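Local coordinates for 3-oxoacyl-[acyl-carrier-protein] synthase 2 (Rickettsia rickettsii, PDB 4JGA) that probably catalyses the condensation of malonyl-ACP with a growing acyl chain, the elongation step of bacterial fatty acid synthesis carried out by thiolase-fold ketoacyl synthases, at residues V18-L23 and V261-Y266; I95-A100 and M254-G259; I192-R197 and I281-T286; A227-T232 and S250-G255; S242-K247 and M354-S359. All coordinates share one frame; numbering follows the deposited sequence.

Overall arrangement
All five contacts are largely buried. Contact 2 lies nearest the chain's centre (about 9 Å from it); the other four sit about 14 to 17 Å out, and contacts 3 and 4 reach partly exposed residues and the second subunit. Contact 1 pairs two central strands through backbone bonds, and contact 3 lays helix 187-200 on the next strand, 278-287; Val-18 and Leu-263 meet that helix too. Contact 2 packs another helix on the start of strand 257-265, with Tyr-97 laid along Ala-258 and Gly-257 to reach Glu-256. Contact 4, sharing Met-254 and Gly-255 with contact 2, joins loops through backbone bonds and water, while contact 5 sets a turn against edge strand 353-355.

Contact 1 (V18-L23 and V261-Y266); sequences VVITGL and VVLEEY
Glu-264 and Thr-21 meet where two antiparallel strands run side by side, and the glutamate is the side chain to follow outward. Its CB lies 3.9 Å from Thr-21 CG2. With CG anti to the backbone N (chi1 -175°) and the chain extended, CD is carried past the threonine methyl, and the two side chains cross at about a right angle. At the tip, Thr-21 OG1 donates to Glu-264 OE1 at 3.0 Å, and the same methyl also leans on that oxygen. The other oxygen, OE2, turns to the helix that follows and the residue after it, with a hydrogen bond to His-268 and a salt bridge to Arg-272, an environment that would tend to keep the buried carboxylate ionised.

Strands 18-26 and 257-265 are neighbours in the middle of the mixed sheet of this thiolase-type fold. Val-19 and Glu-264 form a hydrogen-bonded pair: Val-19 N reaches Glu-264 O at 2.9 Å, almost straight (179°), and Glu-264 N returns to Val-19 O. Further on, Thr-21 and Gly-22 both face Val-262 in a classic beta bulge. Thr-21 N gives to Val-262 O (2.9 Å), and Val-262 N gives to Gly-22 O (3.0 Å).

On the opposite face from Val-19 and Glu-264, Ile-20 and Leu-263 lie side by side, CG1 of the isoleucine 3.9 Å from CD2 of the leucine. Helices 187-200 and 368-382 pack over this apolar face. Near the end of the pairing, Val-19 CG1 lies obliquely beside the Tyr-266 ring, 3.6 Å from CD1.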
# COMPACT_ATOMS: atom_id res chain seq x y z
N VAL A 18 -3.82 8.05 21.40
CA VAL A 18 -3.97 6.73 20.80
C VAL A 18 -3.19 5.67 21.59
O VAL A 18 -1.97 5.79 21.80
CB VAL A 18 -3.47 6.73 19.35
CG1 VAL A 18 -3.66 5.36 18.71
CG2 VAL A 18 -4.15 7.82 18.56
N VAL A 19 -3.91 4.64 22.02
CA VAL A 19 -3.34 3.60 22.84
C VAL A 19 -3.42 2.26 22.13
O VAL A 19 -4.18 2.10 21.14
CB VAL A 19 -4.01 3.54 24.25
CG1 VAL A 19 -3.73 4.81 25.03
CG2 VAL A 19 -5.50 3.30 24.16
N ILE A 20 -2.61 1.34 22.60
CA ILE A 20 -2.50 -0.01 22.09
C ILE A 20 -3.30 -0.93 23.02
O ILE A 20 -2.95 -1.05 24.22
CB ILE A 20 -1.04 -0.48 22.13
CG1 ILE A 20 -0.09 0.52 21.41
CG2 ILE A 20 -0.91 -1.86 21.50
CD1 ILE A 20 1.38 0.35 21.80
N THR A 21 -4.34 -1.58 22.48
CA THR A 21 -5.21 -2.41 23.28
C THR A 21 -5.25 -3.88 22.87
O THR A 21 -5.99 -4.66 23.48
CB THR A 21 -6.66 -1.87 23.26
OG1 THR A 21 -7.15 -1.87 21.90
CG2 THR A 21 -6.70 -0.41 23.81
N GLY A 22 -4.47 -4.29 21.86
CA GLY A 22 -4.41 -5.70 21.46
C GLY A 22 -3.15 -6.03 20.67
O GLY A 22 -2.70 -5.20 19.89
N LEU A 23 -2.59 -7.23 20.89
CA LEU A 23 -1.38 -7.70 20.22
C LEU A 23 -1.59 -9.06 19.60
O LEU A 23 -2.27 -9.92 20.18
CB LEU A 23 -0.20 -7.80 21.16
CG LEU A 23 0.08 -6.64 22.13
CD1 LEU A 23 1.18 -7.02 23.10
CD2 LEU A 23 0.46 -5.37 21.36
N VAL A 261 -1.65 -5.17 15.54
CA VAL A 261 -2.12 -4.54 16.79
C VAL A 261 -3.51 -3.93 16.62
O VAL A 261 -3.95 -3.65 15.50
CB VAL A 261 -1.12 -3.47 17.32
CG1 VAL A 261 0.25 -4.09 17.58
CG2 VAL A 261 -0.97 -2.30 16.35
N VAL A 262 -4.19 -3.76 17.74
CA VAL A 262 -5.36 -2.92 17.84
C VAL A 262 -4.92 -1.61 18.50
O VAL A 262 -4.34 -1.61 19.60
CB VAL A 262 -6.50 -3.56 18.65
CG1 VAL A 262 -7.74 -2.70 18.65
CG2 VAL A 262 -6.81 -4.95 18.08
N LEU A 263 -5.18 -0.52 17.78
CA LEU A 263 -5.03 0.84 18.28
C LEU A 263 -6.41 1.43 18.52
O LEU A 263 -7.36 1.14 17.79
CB LEU A 263 -4.26 1.74 17.32
CG LEU A 263 -2.86 1.28 16.88
CD1 LEU A 263 -2.25 2.39 16.03
CD2 LEU A 263 -1.95 0.90 18.06
N GLU A 264 -6.49 2.29 19.52
CA GLU A 264 -7.76 2.76 19.98
C GLU A 264 -7.65 4.14 20.58
O GLU A 264 -6.66 4.48 21.26
CB GLU A 264 -8.30 1.74 20.97
CG GLU A 264 -9.72 2.02 21.47
CD GLU A 264 -10.32 0.81 22.19
OE1 GLU A 264 -9.62 -0.23 22.32
OE2 GLU A 264 -11.51 0.92 22.60
N GLU A 265 -8.67 4.97 20.33
CA GLU A 265 -8.72 6.30 20.93
C GLU A 265 -8.81 6.12 22.47
O GLU A 265 -9.51 5.24 22.96
CB GLU A 265 -9.91 7.09 20.40
CG GLU A 265 -9.94 8.54 20.84
CD GLU A 265 -10.57 8.76 22.20
OE1 GLU A 265 -11.57 8.07 22.53
OE2 GLU A 265 -10.07 9.63 22.96
N TYR A 266 -8.07 6.94 23.20
CA TYR A 266 -7.85 6.65 24.61
C TYR A 266 -9.14 6.64 25.43
O TYR A 266 -9.35 5.73 26.19
CB TYR A 266 -6.83 7.64 25.19
CG TYR A 266 -6.39 7.36 26.61
CD1 TYR A 266 -6.35 6.06 27.10
CD2 TYR A 266 -6.01 8.38 27.45
CE1 TYR A 266 -5.95 5.78 28.38
CE2 TYR A 266 -5.60 8.12 28.75
CZ TYR A 266 -5.55 6.81 29.21
OH TYR A 266 -5.17 6.51 30.51

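Contact 2 (I95-A100 and M254-G259); sequences IHYGVA and MGEGAG
Tyr-97 and Ala-258 form a buried helix-on-strand packing contact, helix 93-109 lying over the beginning of strand 257-265. The axes of the two short segments come within 6.9 Å, their N-to-C directions 32° apart, and small residues allow it: the CA atoms of Gly-98 and Ala-258 are 5.4 Å apart, and the Ala-258 methyl sits 3.5 Å from Tyr-97 O.

Tyr-97 then reaches back along the strand. Its CB touches the methyl of Ala-258, and ring atom CD2 lies 3.9 Å from Gly-257 CA. Beyond that, OH approaches Glu-256 OE2 at 2.9 Å, a weak hydrogen bond, and not a settled one. The carboxylate oxygen arrives at the ring edge, near its plane, while the carboxylate itself stands almost perpendicular to the ring (84°). Glu-256 has a firmer hold elsewhere, since its OE1 accepts from Ile-66 N. Phe-74 meets the Tyr-97 ring edge-to-face. Gly-257 has a backbone shape that glycine alone takes up easily. A helix layer laid on the central sheet in this way is the layered alpha/beta arrangement of the thiolase fold.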
# COMPACT_ATOMS: atom_id res chain seq x y z
N ILE A 95 -1.59 -13.76 3.70
CA ILE A 95 -2.94 -13.51 4.21
C ILE A 95 -3.26 -14.47 5.38
O ILE A 95 -3.86 -14.05 6.37
CB ILE A 95 -3.99 -13.56 3.09
CG1 ILE A 95 -3.79 -12.34 2.18
CG2 ILE A 95 -5.39 -13.60 3.70
CD1 ILE A 95 -4.53 -12.37 0.86
N HIS A 96 -2.82 -15.73 5.29
CA HIS A 96 -3.03 -16.66 6.37
C HIS A 96 -2.35 -16.12 7.64
O HIS A 96 -2.96 -16.11 8.70
CB HIS A 96 -2.43 -18.03 6.10
CG HIS A 96 -2.97 -18.74 4.90
ND1 HIS A 96 -2.41 -19.91 4.44
CD2 HIS A 96 -3.93 -18.41 4.01
CE1 HIS A 96 -3.05 -20.31 3.36
NE2 HIS A 96 -3.97 -19.41 3.07
N TYR A 97 -1.10 -15.71 7.53
CA TYR A 97 -0.37 -15.22 8.67
C TYR A 97 -1.01 -13.94 9.23
O TYR A 97 -1.15 -13.78 10.44
CB TYR A 97 1.09 -14.95 8.33
CG TYR A 97 1.88 -16.13 7.82
CD1 TYR A 97 1.53 -17.46 8.15
CD2 TYR A 97 3.00 -15.93 7.02
CE1 TYR A 97 2.29 -18.53 7.69
CE2 TYR A 97 3.76 -17.00 6.57
CZ TYR A 97 3.40 -18.29 6.88
OH TYR A 97 4.18 -19.31 6.42
N GLY A 98 -1.39 -13.04 8.33
CA GLY A 98 -2.02 -11.75 8.68
C GLY A 98 -3.34 -11.97 9.41
O GLY A 98 -3.59 -11.35 10.43
N VAL A 99 -4.18 -12.84 8.90
CA VAL A 99 -5.47 -13.10 9.51
C VAL A 99 -5.28 -13.74 10.89
O VAL A 99 -5.97 -13.40 11.82
CB VAL A 99 -6.36 -13.96 8.61
CG1 VAL A 99 -7.65 -14.36 9.32
CG2 VAL A 99 -6.73 -13.20 7.34
N ALA A 100 -4.30 -14.62 11.00
CA ALA A 100 -4.01 -15.25 12.27
C ALA A 100 -3.55 -14.20 13.32
O ALA A 100 -4.05 -14.18 14.45
CB ALA A 100 -2.97 -16.35 12.09
N MET A 254 16.20 -13.68 5.42
CA MET A 254 14.78 -13.51 5.20
C MET A 254 13.95 -14.32 6.21
O MET A 254 14.33 -15.42 6.60
CB MET A 254 14.35 -13.95 3.79
CG MET A 254 15.03 -13.21 2.67
SD MET A 254 14.70 -14.01 1.09
CE MET A 254 12.93 -13.68 0.93
N GLY A 255 12.82 -13.76 6.59
CA GLY A 255 11.84 -14.41 7.44
C GLY A 255 10.40 -14.13 7.02
O GLY A 255 10.12 -13.34 6.12
N GLU A 256 9.49 -14.85 7.68
CA GLU A 256 8.07 -14.79 7.35
C GLU A 256 7.27 -14.69 8.65
O GLU A 256 7.71 -15.14 9.69
CB GLU A 256 7.65 -16.03 6.55
CG GLU A 256 7.96 -17.34 7.26
CD GLU A 256 7.35 -18.57 6.63
OE1 GLU A 256 7.44 -19.62 7.28
OE2 GLU A 256 6.76 -18.49 5.52
N GLY A 257 6.09 -14.09 8.54
CA GLY A 257 5.13 -14.05 9.65
C GLY A 257 4.30 -12.79 9.60
O GLY A 257 4.16 -12.16 8.55
N ALA A 258 3.74 -12.44 10.74
CA ALA A 258 2.92 -11.26 10.85
C ALA A 258 2.89 -10.71 12.27
O ALA A 258 3.09 -11.43 13.28
CB ALA A 258 1.50 -11.56 10.36
N GLY A 259 2.62 -9.43 12.33
CA GLY A 259 2.44 -8.70 13.57
C GLY A 259 1.32 -7.69 13.38
O GLY A 259 1.37 -6.87 12.48

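Contact 3 (I192-R197 and I281-T286); sequences IGDAMR and IGYGST
Tyr-283 on strand 278-287 lies against Gly-193 on helix 187-200, a helix-on-sheet contact at the subunit interface. Gly-193 CA stands over the middle of the tyrosine ring, 3.5 Å from its centroid and 10° off the normal, a CH-pi contact. Gly-193 C comes to 3.3 Å from Tyr-283 CE2, and with no side chain on the glycine the ring can lie flat on the helix backbone.

CG is anti to the backbone N in Tyr-283 (chi1 177°), which sends the ring out across the helix to Asp-194. There OH donates to Asp-194 OD1 at 2.7 Å. The hydroxyl approaches from above the carboxylate plane, and that plane is turned 65° from the ring. OD1 takes a second bond from Gln-179 of the second subunit, so this oxygen ties both the strand and the dimer partner to the helix.

The pairing bridges the two halves of the thiolase-type fold, helix 187-200 belonging to the N-terminal half and strand 278-287 to the C-terminal half. At the root of the tyrosine, Met-196 CE packs 3.6 Å from Tyr-283 CB. The Arg-197 chain bends at chi2 and sets one guanidinium face over Tyr-283 CD2, which lies 3.6 Å from Arg-197 CZ. Arg-197 also forms a salt bridge with Asp-312, which accepts from Tyr-283 N, and a cation-pi contact with Tyr-203 of the second subunit.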
# COMPACT_ATOMS: atom_id res chain seq x y z
N ILE A 192 1.09 1.06 11.15
CA ILE A 192 0.76 1.42 12.53
C ILE A 192 0.77 2.93 12.73
O ILE A 192 -0.15 3.49 13.32
CB ILE A 192 1.71 0.69 13.51
CG1 ILE A 192 1.36 -0.80 13.52
CG2 ILE A 192 1.56 1.22 14.92
CD1 ILE A 192 2.40 -1.68 14.18
N GLY A 193 1.80 3.61 12.23
CA GLY A 193 1.86 5.07 12.32
C GLY A 193 0.68 5.72 11.62
O GLY A 193 0.01 6.59 12.19
N ASP A 194 0.39 5.29 10.39
CA ASP A 194 -0.81 5.83 9.70
C ASP A 194 -2.11 5.54 10.43
O ASP A 194 -3.02 6.37 10.46
CB ASP A 194 -0.92 5.23 8.27
CG ASP A 194 0.21 5.66 7.36
OD1 ASP A 194 1.05 6.53 7.71
OD2 ASP A 194 0.26 5.08 6.26
N ALA A 195 -2.24 4.32 10.97
CA ALA A 195 -3.43 3.99 11.75
C ALA A 195 -3.55 4.91 13.00
O ALA A 195 -4.65 5.35 13.36
CB ALA A 195 -3.37 2.54 12.15
N MET A 196 -2.43 5.21 13.63
CA MET A 196 -2.44 6.13 14.76
C MET A 196 -2.92 7.51 14.34
O MET A 196 -3.72 8.12 15.02
CB MET A 196 -1.06 6.20 15.40
CG MET A 196 -0.93 7.18 16.53
SD MET A 196 -0.46 8.80 15.90
CE MET A 196 1.25 8.54 15.54
N ARG A 197 -2.43 7.99 13.21
CA ARG A 197 -2.79 9.30 12.70
C ARG A 197 -4.29 9.34 12.39
O ARG A 197 -4.95 10.34 12.64
CB ARG A 197 -1.98 9.63 11.45
CG ARG A 197 -0.49 9.90 11.71
CD ARG A 197 -0.24 11.30 12.20
NE ARG A 197 1.11 11.57 12.70
CZ ARG A 197 2.19 11.80 11.95
NH1 ARG A 197 2.16 11.79 10.61
NH2 ARG A 197 3.35 12.04 12.56
N ILE A 281 2.89 7.75 20.75
CA ILE A 281 3.00 9.19 20.90
C ILE A 281 3.81 9.87 19.80
O ILE A 281 3.74 11.08 19.67
CB ILE A 281 3.60 9.60 22.28
CG1 ILE A 281 4.94 8.92 22.58
CG2 ILE A 281 2.61 9.33 23.39
CD1 ILE A 281 5.66 9.58 23.75
N GLY A 282 4.59 9.12 19.05
CA GLY A 282 5.41 9.72 18.02
C GLY A 282 5.56 8.86 16.80
O GLY A 282 5.69 7.62 16.91
N TYR A 283 5.60 9.53 15.64
CA TYR A 283 5.72 8.88 14.34
C TYR A 283 6.53 9.78 13.40
O TYR A 283 6.14 10.93 13.16
CB TYR A 283 4.34 8.67 13.72
CG TYR A 283 4.22 8.06 12.32
CD1 TYR A 283 5.14 7.15 11.81
CD2 TYR A 283 3.09 8.33 11.54
CE1 TYR A 283 4.97 6.58 10.57
CE2 TYR A 283 2.89 7.74 10.30
CZ TYR A 283 3.83 6.87 9.82
OH TYR A 283 3.61 6.30 8.58
N GLY A 284 7.64 9.23 12.91
CA GLY A 284 8.48 9.90 11.92
C GLY A 284 8.46 9.09 10.63
O GLY A 284 8.54 7.86 10.66
N SER A 285 8.37 9.78 9.50
CA SER A 285 8.32 9.15 8.19
C SER A 285 9.05 10.01 7.16
O SER A 285 8.64 11.12 6.89
CB SER A 285 6.86 8.96 7.75
OG SER A 285 6.82 8.38 6.45
N THR A 286 10.13 9.49 6.59
CA THR A 286 11.01 10.27 5.76
C THR A 286 11.51 9.45 4.57
O THR A 286 11.34 8.23 4.52
CB THR A 286 12.25 10.71 6.55
OG1 THR A 286 12.97 9.55 6.97
CG2 THR A 286 11.88 11.51 7.78

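Contact 4 (A227-T232 and S250-G255); sequences ARALCT and SGFVMG
Cys-231 and Phe-252 are joined backbone to backbone where two irregular loop pieces cross nearly at a right angle. Cys-231 N donates to Phe-252 O at 3.0 Å, tilted out of the carbonyl plane, and Phe-252 N donates to Ala-229 O, also at 3.0 Å and in the plane of that carbonyl. A CA-H...O contact from Leu-230 leans on the same Phe-252 oxygen. The two bonds bracket a single bridge between Leu-230 and Phe-252 that does not extend into a sheet.

Two waters add further links. One molecule donates to both Leu-230 O (3.1 Å) and Ser-250 O (2.6 Å), satisfying two acceptors at once. A second accepts from Thr-232 N (2.6 Å) and is bonded to Ser-250 OG (2.8 Å). Gly-251 is bonded through its backbone to Ser-329, and Val-253 and Gly-255 to His-363.

Apolar groups close the other end. Leu-230 CG is anti to the carbonyl carbon (chi1 -55°), which brings CD2 to the Phe-252 ring, 3.4 Å from Phe-252 CE1, and against Met-254 CG, while Ala-229 CB touches the ring at CE2. The ring also meets His-363 edge-to-face. Gly-251 has phi 128°, and its CA lies 3.4 Å from Ala-229 O, where a side chain would clash. A Schellman motif at Arg-228 ends helix 218-226 just ahead of the contact. The result is a short loop-to-loop junction, fastened by direct bonds beside its apolar end and by water near the more exposed Ser-250 and Thr-232.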
# COMPACT_ATOMS: atom_id res chain seq x y z
N ALA A 227 20.21 -9.22 -5.47
CA ALA A 227 20.44 -7.89 -4.93
C ALA A 227 21.61 -7.83 -3.95
O ALA A 227 21.87 -6.79 -3.41
CB ALA A 227 19.19 -7.40 -4.24
N ARG A 228 22.27 -8.98 -3.72
CA ARG A 228 23.37 -9.11 -2.77
C ARG A 228 22.96 -8.68 -1.36
O ARG A 228 23.76 -8.19 -0.59
CB ARG A 228 24.64 -8.35 -3.28
CG ARG A 228 25.07 -8.65 -4.73
CD ARG A 228 26.08 -7.63 -5.31
NE ARG A 228 25.48 -6.27 -5.36
CZ ARG A 228 24.66 -5.80 -6.32
NH1 ARG A 228 24.33 -6.52 -7.41
NH2 ARG A 228 24.17 -4.56 -6.18
N ALA A 229 21.70 -8.90 -1.00
CA ALA A 229 21.19 -8.49 0.32
C ALA A 229 21.36 -9.56 1.43
O ALA A 229 21.32 -9.22 2.62
CB ALA A 229 19.73 -8.16 0.18
N LEU A 230 21.52 -10.83 1.04
CA LEU A 230 21.43 -11.94 2.01
C LEU A 230 22.75 -12.50 2.50
O LEU A 230 23.71 -12.63 1.72
CB LEU A 230 20.60 -13.10 1.43
CG LEU A 230 19.19 -12.79 0.95
CD1 LEU A 230 18.43 -14.08 0.63
CD2 LEU A 230 18.39 -11.98 1.97
N CYS A 231 22.79 -12.91 3.77
CA CYS A 231 23.89 -13.75 4.27
C CYS A 231 23.94 -15.12 3.56
O CYS A 231 22.99 -15.90 3.63
CB CYS A 231 23.76 -13.99 5.77
SG CYS A 231 25.18 -14.86 6.44
N THR A 232 25.06 -15.43 2.92
CA THR A 232 25.20 -16.70 2.21
C THR A 232 26.34 -17.56 2.78
O THR A 232 26.61 -18.62 2.26
CB THR A 232 25.44 -16.49 0.70
OG1 THR A 232 26.63 -15.76 0.51
CG2 THR A 232 24.29 -15.71 0.05
N SER A 250 27.26 -10.30 7.27
CA SER A 250 27.39 -10.24 5.81
C SER A 250 26.04 -10.31 5.06
O SER A 250 25.99 -10.84 3.93
CB SER A 250 28.30 -11.37 5.34
OG SER A 250 27.72 -12.66 5.54
N GLY A 251 24.99 -9.74 5.66
CA GLY A 251 23.70 -9.69 5.01
C GLY A 251 22.60 -10.22 5.90
O GLY A 251 22.85 -10.94 6.89
N PHE A 252 21.36 -9.83 5.56
CA PHE A 252 20.22 -10.26 6.33
C PHE A 252 19.75 -11.68 5.99
O PHE A 252 20.18 -12.27 5.00
CB PHE A 252 19.08 -9.21 6.35
CG PHE A 252 18.29 -9.01 5.07
CD1 PHE A 252 17.25 -9.88 4.72
CD2 PHE A 252 18.43 -7.83 4.34
CE1 PHE A 252 16.50 -9.65 3.60
CE2 PHE A 252 17.64 -7.59 3.22
CZ PHE A 252 16.68 -8.51 2.84
N VAL A 253 18.93 -12.22 6.87
CA VAL A 253 18.27 -13.51 6.68
C VAL A 253 16.77 -13.21 6.52
O VAL A 253 16.18 -12.49 7.35
CB VAL A 253 18.51 -14.44 7.87
CG1 VAL A 253 17.78 -15.79 7.69
CG2 VAL A 253 20.01 -14.69 8.07
N MET A 254 16.20 -13.68 5.42
CA MET A 254 14.78 -13.51 5.20
C MET A 254 13.95 -14.32 6.21
O MET A 254 14.33 -15.42 6.60
CB MET A 254 14.35 -13.95 3.79
CG MET A 254 15.03 -13.21 2.67
SD MET A 254 14.70 -14.01 1.09
CE MET A 254 12.93 -13.68 0.93
N GLY A 255 12.82 -13.76 6.59
CA GLY A 255 11.84 -14.41 7.44
C GLY A 255 10.40 -14.13 7.02
O GLY A 255 10.12 -13.34 6.12
O HOH W 1 26.61 -11.52 1.45
O HOH W 2 27.09 -13.83 3.03

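Contact 5 (S242-K247 and M354-S359); sequences SRPWDK and MSSTKS
Ser-242 opens the contact by donating its OG to Lys-358 O at 2.7 Å. OG anti to the backbone N (chi1 -172°) points at the backbone of Lys-358, and it arrives from above the carbonyl plane, 51° out of it. Arg-243 turns the other way: its NE makes a salt bridge with Asp-246 OD2 at 3.0 Å, and NH2 bonds weakly to the same Asp-246 OD2 and makes a salt bridge with Asp-392.

Pro-244 comes back to the contact. Its CD lies 3.7 Å from Ser-359 CB, and its CG 3.7 Å from Ser-356 OG. Arg-243 to Asp-246 is a type II beta turn, closed by Asp-246 N to Arg-243 O (2.9 Å), and it brings a loop of the N-terminal half against the C-terminal half, where strand 353-355 at the sheet edge leads into helix 358-361. That passage is held by serines: Ser-356 OG accepts from Lys-358 N as a cap and also bonds with Gly-327 O, while Ser-359 OG donates to Ser-356 O. Lys-358 itself reaches Glu-372, one of the potassium ligands, and His-326 O.

Trp-245 follows with positive phi (65°). Pro-244 CB sits over one face of its ring, toward the rim. Ser-356 N meets the ring edge, 3.8 Å from Trp-245 CZ3, and Met-354 CE touches CZ2 at 3.8 Å. The methionine chain crosses the indole at about a right angle, with SD 5.3 Å from the six-membered ring centroid, an oblique Met-aromatic contact. Leu-338 of helix 331-345 packs against both Trp-245 and Met-354.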
# COMPACT_ATOMS: atom_id res chain seq x y z
N SER A 242 22.38 -14.33 11.47
CA SER A 242 21.86 -12.98 11.68
C SER A 242 22.58 -12.39 12.91
O SER A 242 22.30 -12.78 14.05
CB SER A 242 20.35 -13.02 11.86
OG SER A 242 19.79 -11.74 11.87
N ARG A 243 23.52 -11.48 12.65
CA ARG A 243 24.46 -10.99 13.67
C ARG A 243 24.66 -9.48 13.60
O ARG A 243 25.76 -8.98 13.31
CB ARG A 243 25.79 -11.76 13.59
CG ARG A 243 26.42 -11.87 12.22
CD ARG A 243 27.38 -13.06 12.14
NE ARG A 243 28.29 -13.13 13.28
CZ ARG A 243 28.33 -14.07 14.23
NH1 ARG A 243 27.52 -15.12 14.25
NH2 ARG A 243 29.23 -13.95 15.21
N PRO A 244 23.59 -8.73 13.90
CA PRO A 244 23.64 -7.27 13.76
C PRO A 244 24.78 -6.65 14.56
O PRO A 244 25.02 -7.00 15.71
CB PRO A 244 22.26 -6.81 14.27
CG PRO A 244 21.39 -8.04 14.16
CD PRO A 244 22.32 -9.18 14.48
N TRP A 245 25.48 -5.74 13.88
CA TRP A 245 26.65 -5.01 14.38
C TRP A 245 27.88 -5.87 14.69
O TRP A 245 28.88 -5.35 15.21
CB TRP A 245 26.28 -4.12 15.56
CG TRP A 245 25.11 -3.26 15.28
CD1 TRP A 245 25.05 -2.17 14.42
CD2 TRP A 245 23.81 -3.40 15.84
NE1 TRP A 245 23.76 -1.64 14.43
CE2 TRP A 245 22.99 -2.37 15.28
CE3 TRP A 245 23.24 -4.29 16.75
CZ2 TRP A 245 21.67 -2.23 15.62
CZ3 TRP A 245 21.92 -4.13 17.08
CH2 TRP A 245 21.15 -3.11 16.54
N ASP A 246 27.81 -7.18 14.40
CA ASP A 246 28.94 -8.08 14.59
C ASP A 246 29.87 -7.92 13.39
O ASP A 246 29.42 -7.70 12.25
CB ASP A 246 28.50 -9.54 14.71
CG ASP A 246 29.65 -10.46 15.07
OD1 ASP A 246 29.95 -10.56 16.29
OD2 ASP A 246 30.24 -11.07 14.13
N LYS A 247 31.17 -8.01 13.65
CA LYS A 247 32.17 -7.89 12.60
C LYS A 247 32.04 -8.93 11.53
O LYS A 247 32.52 -8.70 10.43
CB LYS A 247 33.58 -7.92 13.19
CG LYS A 247 33.95 -6.60 13.84
CD LYS A 247 35.44 -6.43 14.08
CE LYS A 247 35.69 -5.14 14.83
NZ LYS A 247 37.08 -5.03 15.27
N MET A 354 19.91 -0.49 23.06
CA MET A 354 19.40 -0.75 21.71
C MET A 354 19.65 -2.21 21.36
O MET A 354 20.72 -2.72 21.63
CB MET A 354 20.08 0.16 20.66
CG MET A 354 19.69 -0.17 19.22
SD MET A 354 20.05 1.10 17.95
CE MET A 354 21.80 0.93 17.74
N SER A 355 18.66 -2.88 20.75
CA SER A 355 18.86 -4.25 20.28
C SER A 355 18.09 -4.51 18.98
O SER A 355 17.18 -3.77 18.62
CB SER A 355 18.48 -5.26 21.36
OG SER A 355 17.08 -5.37 21.51
N SER A 356 18.55 -5.54 18.26
CA SER A 356 17.86 -6.01 17.08
C SER A 356 17.32 -7.40 17.34
O SER A 356 18.08 -8.35 17.59
CB SER A 356 18.77 -6.07 15.87
OG SER A 356 18.05 -6.67 14.81
N THR A 357 16.01 -7.51 17.30
CA THR A 357 15.38 -8.82 17.41
C THR A 357 15.43 -9.60 16.10
O THR A 357 15.05 -10.76 16.06
CB THR A 357 13.93 -8.68 17.88
OG1 THR A 357 13.29 -7.61 17.17
CG2 THR A 357 13.91 -8.38 19.36
N LYS A 358 15.90 -8.98 15.02
CA LYS A 358 16.13 -9.72 13.77
C LYS A 358 17.27 -10.72 13.98
O LYS A 358 17.42 -11.64 13.20
CB LYS A 358 16.47 -8.78 12.63
CG LYS A 358 15.35 -7.82 12.23
CD LYS A 358 15.66 -7.17 10.88
CE LYS A 358 14.53 -6.32 10.33
NZ LYS A 358 14.17 -5.23 11.25
N SER A 359 18.09 -10.49 15.02
CA SER A 359 19.10 -11.45 15.46
C SER A 359 18.48 -12.82 15.80
O SER A 359 19.18 -13.84 15.73
CB SER A 359 19.87 -10.91 16.68
OG SER A 359 19.09 -10.91 17.86